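Local coordinates for mandelate racemase / muconate lactonizing enzyme, C-terminal domain protein (Pseudovibrio sp. JE062, PDB 4JHM), which is of unknown specific function but belongs to the enolase superfamily, with a mandelate racemase / muconate lactonizing enzyme-type N-terminal domain and a TIM-barrel-like C-terminal domain, at residues Ser69-Ile73 with Trp91-Thr97; Glu158-Thr162 with Thr342-Gly346; Gly199-Pro203 with Ala223-Asp229. The contacts are given in a common frame with arbitrary orientation. Residue numbers count along the deposited sequence, not the author numbering.

Contact 1. Residues Ser69-Ile73 with Trp91-Thr97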
# COMPACT_ATOMS: atom_id res chain seq x y z
N SER A 69 35.31 26.83 5.46
CA SER A 69 33.93 26.75 5.92
C SER A 69 33.91 26.89 7.44
O SER A 69 33.09 27.61 7.99
CB SER A 69 33.31 25.41 5.53
OG SER A 69 32.06 25.22 6.17
N LEU A 70 34.84 26.20 8.09
CA LEU A 70 35.00 26.27 9.53
C LEU A 70 35.32 27.68 10.00
O LEU A 70 34.89 28.10 11.07
CB LEU A 70 36.11 25.31 9.99
CG LEU A 70 35.65 23.87 10.23
CD1 LEU A 70 36.81 22.90 10.05
CD2 LEU A 70 35.05 23.74 11.62
N ARG A 71 36.07 28.41 9.18
CA ARG A 71 36.44 29.78 9.51
C ARG A 71 35.22 30.66 9.78
O ARG A 71 35.24 31.49 10.68
CB ARG A 71 37.26 30.40 8.38
CG ARG A 71 37.59 31.87 8.60
CD ARG A 71 38.49 32.41 7.50
NE ARG A 71 39.30 33.53 7.95
CZ ARG A 71 39.00 34.81 7.77
NH1 ARG A 71 37.89 35.15 7.13
NH2 ARG A 71 39.81 35.76 8.23
N THR A 72 34.17 30.46 9.00
CA THR A 72 32.99 31.31 9.07
C THR A 72 32.07 30.89 10.22
O THR A 72 31.20 31.65 10.63
CB THR A 72 32.21 31.29 7.74
OG1 THR A 72 31.69 29.98 7.49
CG2 THR A 72 33.12 31.70 6.59
N ILE A 73 32.28 29.68 10.72
CA ILE A 73 31.42 29.11 11.75
C ILE A 73 31.91 29.41 13.17
O ILE A 73 31.13 29.82 14.03
CB ILE A 73 31.34 27.58 11.61
CG1 ILE A 73 30.56 27.19 10.36
CG2 ILE A 73 30.69 26.97 12.84
CD1 ILE A 73 30.62 25.71 10.05
N TRP A 91 22.92 24.79 17.96
CA TRP A 91 23.54 26.02 17.47
C TRP A 91 24.24 25.83 16.12
O TRP A 91 24.14 26.68 15.24
CB TRP A 91 24.53 26.52 18.53
CG TRP A 91 25.14 27.84 18.25
CD1 TRP A 91 24.65 29.06 18.61
CD2 TRP A 91 26.37 28.09 17.58
NE1 TRP A 91 25.50 30.06 18.19
CE2 TRP A 91 26.57 29.48 17.55
CE3 TRP A 91 27.34 27.27 16.99
CZ2 TRP A 91 27.68 30.07 16.96
CZ3 TRP A 91 28.44 27.85 16.40
CH2 TRP A 91 28.61 29.24 16.39
N LEU A 92 24.92 24.70 15.94
CA LEU A 92 25.68 24.43 14.72
C LEU A 92 24.79 24.21 13.50
O LEU A 92 25.14 24.59 12.38
CB LEU A 92 26.58 23.21 14.91
CG LEU A 92 27.79 23.45 15.81
CD1 LEU A 92 28.50 22.14 16.14
CD2 LEU A 92 28.76 24.45 15.17
N GLY A 93 23.63 23.58 13.71
CA GLY A 93 22.68 23.33 12.64
C GLY A 93 22.01 24.59 12.10
O GLY A 93 21.29 24.54 11.10
N ALA A 94 22.23 25.72 12.76
CA ALA A 94 21.68 27.00 12.31
C ALA A 94 22.75 27.87 11.65
O ALA A 94 22.46 28.99 11.21
CB ALA A 94 21.04 27.74 13.47
N ARG A 95 23.99 27.38 11.59
CA ARG A 95 25.08 28.09 10.93
C ARG A 95 25.03 27.88 9.42
O ARG A 95 25.21 26.76 8.94
CB ARG A 95 26.44 27.61 11.44
CG ARG A 95 26.72 27.84 12.91
CD ARG A 95 26.42 29.26 13.36
NE ARG A 95 25.16 29.30 14.09
CZ ARG A 95 24.48 30.41 14.34
NH1 ARG A 95 24.93 31.58 13.92
NH2 ARG A 95 23.34 30.34 15.02
N CYS A 96 24.81 28.95 8.66
CA CYS A 96 24.76 28.85 7.21
C CYS A 96 26.16 28.73 6.62
O CYS A 96 27.01 29.60 6.83
CB CYS A 96 24.04 30.08 6.62
SG CYS A 96 22.32 30.26 7.14
N THR A 97 26.40 27.65 5.88
CA THR A 97 27.68 27.42 5.19
C THR A 97 27.57 26.19 4.30
O THR A 97 27.12 25.14 4.75
CB THR A 97 28.84 27.18 6.18
OG1 THR A 97 30.02 26.82 5.45
CG2 THR A 97 28.50 26.05 7.14
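Ile73 lays its side chain across the Leu92-Arg95 turn. In its m,t rotamer CG2 meets Leu92 CD2 at 3.9 Å, Arg95 CG at 4.1 Å and Trp91 CZ3 at 4.3 Å, while CD1 reaches Thr97 CG2 at 3.6 Å, so one isoleucine touches four residues of 91-97. The indole of Trp91 also brings CH2 to 3.5 Å from Ile73 O, which lies at the ring edge, near its plane. One helical turn earlier the contact becomes polar: Ser69 OG and Thr97 OG1 are hydrogen-bonded at 2.7 Å. Thr72 OG1 donates instead within its own helix, to Ser69 O at 2.8 Å. The second segment gets its shape from the type I turn, Leu92 to Arg95, and from Arg95 NE donating to Trp91 O at 3.0 Å. That bond folds the arginine back over the turn, and its far end forms a salt bridge with Glu59 of the second subunit. Here, then, the later part of helix 65-73 is joined to helix 85-92 and its turn region within the N-terminal domain. Helix 100-119 packs Ala103 on Ser69 and Lys104 and Ile107 on Ile73, while Lys104 NZ hydrogen-bonds Arg95 O; Thr97 stands just ahead of that helix, its OG1 also making a weak hydrogen bond to Gly99 N.

Contact 2. Residues Glu158-Thr162 with Thr342-Gly346; sequences EHGFT and TDKEG
This is a packing contact in the C-terminal, barrel-like domain: the end of helix 149-159 and the loop after it meet the turn before strand 347-349. Gly160 leaves the helix at phi/psi 118/-3, a common helix-terminating glycine, in the alpha-to-beta connection into strand 163-167. Its CA lies 4.4 Å from Lys344 CA; Phe161 CA lies 4.6 Å from Gly346 CA. Asp343 to Gly346 (phi/psi 103/10) form a type I turn, closed by Gly346 N to Asp343 O at 3.2 Å; Asp343 (chi1 p) adds an Asx turn, OD1 accepting from Glu345 N at 2.7 Å. Gly160 CA makes a CA-H...O contact with Lys344 O at 3.5 Å. Phe161 (m, chi2 -65°) puts CE1 3.2 Å from Thr342 OG1, which is hydrogen-bonded to Ser136. His159 (t, chi2 69°) sets NE2 3.3 Å from Thr342 O, too poorly angled for a hydrogen bond. No hydrogen bond joins the segments; van der Waals and CA-H...O contacts hold them, and two positive-phi glycines allow this approach.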
# COMPACT_ATOMS: atom_id res chain seq x y z
N GLU A 158 48.02 -12.66 7.79
CA GLU A 158 49.06 -12.85 8.80
C GLU A 158 48.92 -11.80 9.90
O GLU A 158 49.05 -12.12 11.08
CB GLU A 158 50.46 -12.79 8.19
CG GLU A 158 51.09 -14.15 7.92
CD GLU A 158 51.42 -14.92 9.19
OE1 GLU A 158 50.51 -15.15 10.01
OE2 GLU A 158 52.60 -15.30 9.38
N HIS A 159 48.65 -10.56 9.51
CA HIS A 159 48.57 -9.47 10.49
C HIS A 159 47.48 -9.74 11.50
O HIS A 159 47.49 -9.17 12.59
CB HIS A 159 48.34 -8.12 9.81
CG HIS A 159 48.61 -6.95 10.71
ND1 HIS A 159 49.87 -6.61 11.14
CD2 HIS A 159 47.77 -6.04 11.26
CE1 HIS A 159 49.80 -5.55 11.92
NE2 HIS A 159 48.54 -5.18 12.01
N GLY A 160 46.53 -10.61 11.14
CA GLY A 160 45.50 -11.06 12.08
C GLY A 160 44.08 -10.71 11.67
O GLY A 160 43.13 -11.10 12.35
N PHE A 161 43.94 -9.98 10.57
CA PHE A 161 42.64 -9.50 10.12
C PHE A 161 41.67 -10.64 9.84
O PHE A 161 42.05 -11.67 9.27
CB PHE A 161 42.79 -8.64 8.86
CG PHE A 161 43.26 -7.24 9.12
CD1 PHE A 161 42.48 -6.35 9.85
CD2 PHE A 161 44.48 -6.80 8.62
CE1 PHE A 161 42.91 -5.06 10.08
CE2 PHE A 161 44.91 -5.50 8.84
CZ PHE A 161 44.12 -4.63 9.57
N THR A 162 40.42 -10.43 10.23
CA THR A 162 39.37 -11.44 10.13
C THR A 162 38.44 -11.18 8.94
O THR A 162 37.59 -12.00 8.62
CB THR A 162 38.53 -11.43 11.41
OG1 THR A 162 38.40 -10.07 11.88
CG2 THR A 162 39.18 -12.28 12.48
N THR A 342 45.41 -2.92 14.51
CA THR A 342 44.65 -4.15 14.66
C THR A 342 45.55 -5.25 15.22
O THR A 342 46.58 -5.57 14.63
CB THR A 342 44.05 -4.58 13.31
OG1 THR A 342 43.03 -3.65 12.90
CG2 THR A 342 43.44 -5.98 13.40
N ASP A 343 45.16 -5.81 16.35
CA ASP A 343 46.00 -6.80 17.03
C ASP A 343 45.98 -8.15 16.30
O ASP A 343 45.34 -8.29 15.25
CB ASP A 343 45.60 -6.95 18.50
CG ASP A 343 44.33 -7.77 18.68
OD1 ASP A 343 43.89 -8.42 17.71
OD2 ASP A 343 43.79 -7.78 19.81
N LYS A 344 46.69 -9.13 16.85
CA LYS A 344 46.92 -10.40 16.18
C LYS A 344 45.66 -11.28 16.12
O LYS A 344 45.63 -12.27 15.38
CB LYS A 344 48.05 -11.16 16.88
CG LYS A 344 48.79 -12.14 15.97
CD LYS A 344 49.70 -11.41 15.00
CE LYS A 344 50.38 -12.37 14.04
NZ LYS A 344 51.23 -13.37 14.75
N GLU A 345 44.64 -10.93 16.89
CA GLU A 345 43.40 -11.70 16.93
C GLU A 345 42.31 -11.12 16.03
O GLU A 345 41.27 -11.75 15.82
CB GLU A 345 42.87 -11.79 18.37
CG GLU A 345 43.77 -12.57 19.32
CD GLU A 345 43.00 -13.18 20.47
OE1 GLU A 345 43.54 -14.10 21.12
OE2 GLU A 345 41.85 -12.76 20.73
N GLY A 346 42.55 -9.93 15.50
CA GLY A 346 41.62 -9.28 14.58
C GLY A 346 40.81 -8.17 15.25
O GLY A 346 39.86 -7.65 14.66

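Contact 3. Residues Gly199-Pro203 with Ala223-Asp229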
# COMPACT_ATOMS: atom_id res chain seq x y z
N GLY A 199 29.03 3.18 -5.81
CA GLY A 199 27.82 3.67 -6.47
C GLY A 199 27.87 3.75 -7.98
O GLY A 199 26.93 4.25 -8.59
N PHE A 200 28.92 3.23 -8.60
CA PHE A 200 29.09 3.40 -10.04
C PHE A 200 28.51 2.29 -10.93
O PHE A 200 28.51 2.43 -12.14
CB PHE A 200 30.56 3.65 -10.38
CG PHE A 200 31.11 4.94 -9.83
CD1 PHE A 200 30.26 6.00 -9.53
CD2 PHE A 200 32.47 5.09 -9.61
CE1 PHE A 200 30.76 7.19 -9.02
CE2 PHE A 200 32.97 6.28 -9.10
CZ PHE A 200 32.12 7.33 -8.81
N TYR A 201 28.02 1.21 -10.34
CA TYR A 201 27.41 0.13 -11.13
C TYR A 201 26.04 0.52 -11.68
O TYR A 201 25.44 1.52 -11.27
CB TYR A 201 27.23 -1.13 -10.29
CG TYR A 201 28.45 -2.02 -10.17
CD1 TYR A 201 29.73 -1.54 -10.39
CD2 TYR A 201 28.31 -3.35 -9.79
CE1 TYR A 201 30.84 -2.36 -10.26
CE2 TYR A 201 29.41 -4.17 -9.65
CZ TYR A 201 30.67 -3.67 -9.89
OH TYR A 201 31.76 -4.51 -9.75
N THR A 202 25.55 -0.29 -12.61
CA THR A 202 24.19 -0.16 -13.12
C THR A 202 23.29 -1.13 -12.38
O THR A 202 23.71 -2.23 -12.05
CB THR A 202 24.13 -0.50 -14.61
OG1 THR A 202 24.24 -1.92 -14.78
CG2 THR A 202 25.25 0.18 -15.36
N PRO A 203 22.04 -0.73 -12.12
CA PRO A 203 21.09 -1.61 -11.44
C PRO A 203 21.24 -3.08 -11.82
O PRO A 203 21.27 -3.94 -10.94
CB PRO A 203 19.75 -1.06 -11.90
CG PRO A 203 19.99 0.40 -12.05
CD PRO A 203 21.45 0.58 -12.41
N ALA A 223 27.46 0.30 -1.35
CA ALA A 223 27.33 1.32 -2.37
C ALA A 223 27.24 0.71 -3.77
O ALA A 223 28.09 0.97 -4.62
CB ALA A 223 28.50 2.29 -2.30
N PRO A 224 26.21 -0.12 -4.01
CA PRO A 224 26.05 -0.75 -5.31
C PRO A 224 25.81 0.28 -6.41
O PRO A 224 26.45 0.23 -7.45
CB PRO A 224 24.82 -1.65 -5.13
CG PRO A 224 24.11 -1.12 -3.93
CD PRO A 224 25.16 -0.51 -3.06
N VAL A 225 24.90 1.21 -6.15
CA VAL A 225 24.58 2.28 -7.09
C VAL A 225 24.44 3.62 -6.34
O VAL A 225 24.76 3.72 -5.15
CB VAL A 225 23.30 1.98 -7.87
CG1 VAL A 225 23.52 0.81 -8.82
CG2 VAL A 225 22.15 1.67 -6.94
N SER A 226 23.98 4.65 -7.05
CA SER A 226 23.75 5.94 -6.43
C SER A 226 22.84 5.78 -5.23
O SER A 226 21.79 5.15 -5.33
CB SER A 226 23.10 6.90 -7.41
OG SER A 226 22.55 8.01 -6.73
N ASP A 227 23.23 6.37 -4.10
CA ASP A 227 22.44 6.28 -2.88
C ASP A 227 21.03 6.80 -3.05
O ASP A 227 20.14 6.48 -2.26
CB ASP A 227 23.11 7.07 -1.75
CG ASP A 227 24.19 6.28 -1.06
OD1 ASP A 227 24.71 5.33 -1.68
OD2 ASP A 227 24.51 6.63 0.09
N TYR A 228 20.81 7.63 -4.07
CA TYR A 228 19.51 8.27 -4.24
C TYR A 228 18.56 7.45 -5.09
O TYR A 228 17.40 7.80 -5.25
CB TYR A 228 19.68 9.67 -4.84
CG TYR A 228 20.51 10.56 -3.95
CD1 TYR A 228 20.01 11.02 -2.74
CD2 TYR A 228 21.80 10.91 -4.30
CE1 TYR A 228 20.76 11.82 -1.91
CE2 TYR A 228 22.57 11.72 -3.48
CZ TYR A 228 22.04 12.17 -2.29
OH TYR A 228 22.80 12.96 -1.46
N ASP A 229 19.07 6.34 -5.64
CA ASP A 229 18.25 5.45 -6.44
C ASP A 229 17.54 4.48 -5.51
O ASP A 229 17.85 3.30 -5.47
CB ASP A 229 19.11 4.68 -7.44
CG ASP A 229 18.30 3.75 -8.32
OD1 ASP A 229 17.08 3.59 -8.08
OD2 ASP A 229 18.89 3.17 -9.25
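Val225 makes most of the apolar side-chain contact between these two loops. With chi1 at m, its CG1 sits 3.2 Å from Tyr201 O, 3.9 Å from Pro203 N and 4.2 Å from Pro203 CD, and it also reaches Tyr201 CB at 4.4 Å. Tyr201, also m, sends its ring away from 223-229, and the hydroxyl bonds to Asp175; what it gives this contact is CB, 3.2 Å from Pro224 O, and its backbone N, which makes a weak hydrogen bond to the same carbonyl at 3.4 Å. The stronger tie is Gly199 N to Ala223 O, 2.7 Å. Gly199, at positive phi, comes close to Val225, their CA atoms 3.6 Å apart, and a beta carbon on it would stand tight against Val225 O. Val225 CA adds a CA-H...O contact to Gly199 O at 3.4 Å.

Other polar side chains serve turns and helix starts. Ser226, chi1 t, turns OG to accept from Tyr228 N at 3.2 Å, an ST turn inside the type I turn Ser226 to Asp229. Thr202, chi1 p, is an N-cap whose OG1 accepts from Gln205 N. Asp229, chi1 t, is another N-cap; its OD2 is hydrogen-bonded to Thr232 OG1 and passes 4.1 Å from Pro203 CG. Each loop follows a strand, 192-196 or 220-222, and ends in a capped helix, 203-215 or 230-239. Since the two strands are parallel neighbours, the contact joins successive beta-to-alpha loops, the arrangement typical of a TIM-type beta/alpha barrel.

Contact 1 belongs to the N-terminal domain, contacts 2 and 3 to the barrel-like C-terminal one. Contacts 1 and 2 fall on opposite sides of the chain's centre, their centres 41 Å apart. Contact 3 is 31 Å from each of the others between centres; its nearest atoms come to about 14 Å from contact 1 and about 19 Å from contact 2. Along the chain, contact 3 is nested between 158-162 and 342-346. It lies at the C-terminal ends of barrel strands, the side where the active site of this superfamily usually lies, whereas 158-162 enters its strand at the other end, packed on the turn before antiparallel strand 347-349. Contacts 1 and 3 also touch the second subunit.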